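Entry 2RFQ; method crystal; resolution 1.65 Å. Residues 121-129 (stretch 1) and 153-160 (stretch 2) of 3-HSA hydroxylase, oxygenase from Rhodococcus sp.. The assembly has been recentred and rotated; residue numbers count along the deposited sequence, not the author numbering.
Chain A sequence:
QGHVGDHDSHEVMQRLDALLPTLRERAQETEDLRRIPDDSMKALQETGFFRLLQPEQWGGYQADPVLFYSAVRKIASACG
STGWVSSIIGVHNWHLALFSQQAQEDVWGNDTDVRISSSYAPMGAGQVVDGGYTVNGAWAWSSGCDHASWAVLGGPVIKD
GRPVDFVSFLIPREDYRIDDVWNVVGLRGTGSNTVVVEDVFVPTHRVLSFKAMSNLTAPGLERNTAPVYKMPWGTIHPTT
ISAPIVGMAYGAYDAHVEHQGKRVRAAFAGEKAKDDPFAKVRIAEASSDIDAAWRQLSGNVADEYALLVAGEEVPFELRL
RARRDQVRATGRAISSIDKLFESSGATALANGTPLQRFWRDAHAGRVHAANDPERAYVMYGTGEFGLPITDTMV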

# COMPACT_ATOMS: atom_id res chain seq x y z
N ALA A 121 19.50 23.52 10.11
CA ALA A 121 18.21 24.04 10.57
C ALA A 121 18.43 25.30 11.40
O ALA A 121 19.44 25.41 12.11
CB ALA A 121 17.49 22.99 11.41
N PRO A 122 17.50 26.27 11.33
CA PRO A 122 17.76 27.50 12.07
C PRO A 122 17.55 27.31 13.56
O PRO A 122 16.41 27.30 14.04
CB PRO A 122 16.74 28.49 11.50
CG PRO A 122 15.61 27.63 10.98
CD PRO A 122 16.22 26.31 10.58
N MSE A 123 18.65 27.15 14.29
CA MSE A 123 18.62 27.02 15.74
C MSE A 123 19.52 28.05 16.41
O MSE A 123 19.94 27.89 17.57
CB MSE A 123 18.94 25.57 16.15
CG MSE A 123 17.82 24.63 15.73
SE MSE A 123 18.13 22.79 16.31
CE MSE A 123 19.03 22.14 14.74
N GLY A 124 19.79 29.12 15.66
CA GLY A 124 20.54 30.26 16.16
C GLY A 124 20.46 31.36 15.12
O GLY A 124 19.77 31.22 14.12
N ALA A 125 21.17 32.45 15.37
CA ALA A 125 21.10 33.62 14.48
C ALA A 125 22.35 34.45 14.64
O ALA A 125 23.05 34.34 15.66
CB ALA A 125 19.84 34.46 14.80
N GLY A 126 22.60 35.31 13.65
CA GLY A 126 23.77 36.18 13.66
C GLY A 126 23.35 37.64 13.52
O GLY A 126 22.66 37.99 12.57
N GLN A 127 23.77 38.47 14.46
CA GLN A 127 23.49 39.91 14.41
C GLN A 127 24.62 40.63 13.70
O GLN A 127 25.77 40.42 14.03
CB GLN A 127 23.34 40.47 15.83
CG GLN A 127 23.50 41.98 15.94
CD GLN A 127 22.33 42.75 15.34
OE1 GLN A 127 21.17 42.35 15.49
NE2 GLN A 127 22.64 43.86 14.67
N VAL A 128 24.26 41.51 12.75
CA VAL A 128 25.25 42.34 12.06
C VAL A 128 26.01 43.19 13.07
O VAL A 128 25.40 43.88 13.90
CB VAL A 128 24.56 43.23 10.99
CG1 VAL A 128 25.53 44.29 10.43
CG2 VAL A 128 24.02 42.38 9.85
N VAL A 129 27.34 43.15 12.98
CA VAL A 129 28.25 44.01 13.75
C VAL A 129 29.40 44.39 12.83
O VAL A 129 29.55 43.80 11.77
CB VAL A 129 28.81 43.32 15.04
CG1 VAL A 129 27.68 43.00 16.01
CG2 VAL A 129 29.68 42.08 14.71
N LEU A 153 26.86 26.39 10.48
CA LEU A 153 25.64 26.47 11.26
C LEU A 153 24.65 27.38 10.57
O LEU A 153 24.97 28.54 10.29
CB LEU A 153 25.97 26.98 12.68
CG LEU A 153 26.96 26.08 13.45
CD1 LEU A 153 27.39 26.75 14.75
CD2 LEU A 153 26.34 24.73 13.72
N GLY A 154 23.47 26.84 10.24
CA GLY A 154 22.48 27.57 9.44
C GLY A 154 21.63 28.50 10.29
O GLY A 154 21.17 28.14 11.38
N GLY A 155 21.40 29.72 9.81
CA GLY A 155 20.52 30.60 10.54
C GLY A 155 20.31 31.91 9.83
O GLY A 155 21.01 32.20 8.84
N PRO A 156 19.36 32.71 10.33
CA PRO A 156 19.17 34.03 9.76
C PRO A 156 20.22 35.03 10.23
O PRO A 156 20.80 34.90 11.32
CB PRO A 156 17.79 34.44 10.29
CG PRO A 156 17.75 33.81 11.66
CD PRO A 156 18.45 32.46 11.46
N VAL A 157 20.47 36.01 9.37
CA VAL A 157 21.19 37.23 9.73
C VAL A 157 20.17 38.24 10.24
O VAL A 157 19.13 38.44 9.61
CB VAL A 157 21.94 37.83 8.51
CG1 VAL A 157 22.36 39.30 8.75
CG2 VAL A 157 23.13 36.97 8.16
N ILE A 158 20.48 38.85 11.39
CA ILE A 158 19.60 39.84 12.01
C ILE A 158 20.18 41.25 11.81
O ILE A 158 21.32 41.54 12.17
CB ILE A 158 19.37 39.51 13.51
CG1 ILE A 158 18.88 38.05 13.69
CG2 ILE A 158 18.42 40.54 14.14
CD1 ILE A 158 17.49 37.74 13.08
N LYS A 159 19.37 42.12 11.22
CA LYS A 159 19.79 43.47 10.91
C LYS A 159 18.57 44.35 11.15
O LYS A 159 17.49 44.04 10.65
CB LYS A 159 20.25 43.52 9.46
CG LYS A 159 20.82 44.84 9.04
CD LYS A 159 21.35 44.73 7.63
CE LYS A 159 21.46 46.08 6.99
NZ LYS A 159 22.04 45.92 5.63
N ASP A 160 18.73 45.41 11.95
CA ASP A 160 17.59 46.22 12.44
C ASP A 160 16.53 45.33 13.09
O ASP A 160 15.31 45.56 12.95
CB ASP A 160 16.97 47.08 11.30
O HOH W 1 21.55 45.80 12.94

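Two parallel strands, 124-129 and 153-159, lie side by side with their axes at 31° and 4.5 Å apart at closest approach, burying 477 Å² in all, both sides summed. Leu 153 opens the second stretch without touching the first. At Gly 154 the pairing is still loose: its O receives a nearly straight CA-H...O contact from Pro 122 CA (3.5 Å), and it also lies 3.3 Å from Ala 121 O, a pair of acceptors that cannot bond to each other. Gly 155 is buried where a side chain has no room. Its CA sits 3.7 Å from Gly 124 O, and an ideal CB would come within 2.6 Å of that same oxygen, a clash that glycine avoids.

Pro 156 has no amide hydrogen to give, and its CD instead packs 3.2 Å from Gly 124 O. Its ring also meets two small apolar side chains, with Pro 122 CB 4.3 Å from Pro 156 CD and Ala 125 CB 3.8 Å from Pro 156 CG. The carbonyl remains free to act as an acceptor: Gly 126 N donates to Pro 156 O at 3.0 Å, while Ala 125 CA approaches Pro 156 O at 3.4 Å in a more bent CA-H...O contact.

Val 157 pairs with Gly 126 across the sheet, their CA atoms 4.8 Å apart, and Val 157 CA makes a CA-H...O contact of 3.3 Å with Gly 126 O. The buried Val 157 side chain reaches the next valine along, CG1 lying 3.7 Å from Val 128 CG2.

Ile 158 carries two of the three backbone hydrogen bonds and gives up the largest area to the other stretch, 74 Å². Its N donates to Gly 126 O in a short bond of 2.6 Å, and its O accepts from Val 128 N at 3.0 Å; the two bonds thus straddle Gln 127, its bridge partner. Gln 127 CA adds a CA-H...O contact to Ile 158 O at 3.5 Å. The Ile 158 side chain shares a face with that of Gln 127, and its CG1 packs 3.9 Å from Ala 125 CB.

Lys 159 contributes its CB, 4.0 Å from Val 128 CG2, while its extended chain leads the amine away, as suits an exposed position. At Asp 160, where the strand has ended, water 1 takes over: its O accepts from Asp 160 N (3.0 Å) and from Gln 127 NE2 (2.8 Å). That same NE2 donates to Val 128 O at 2.9 Å, tying the glutamine to its own strand.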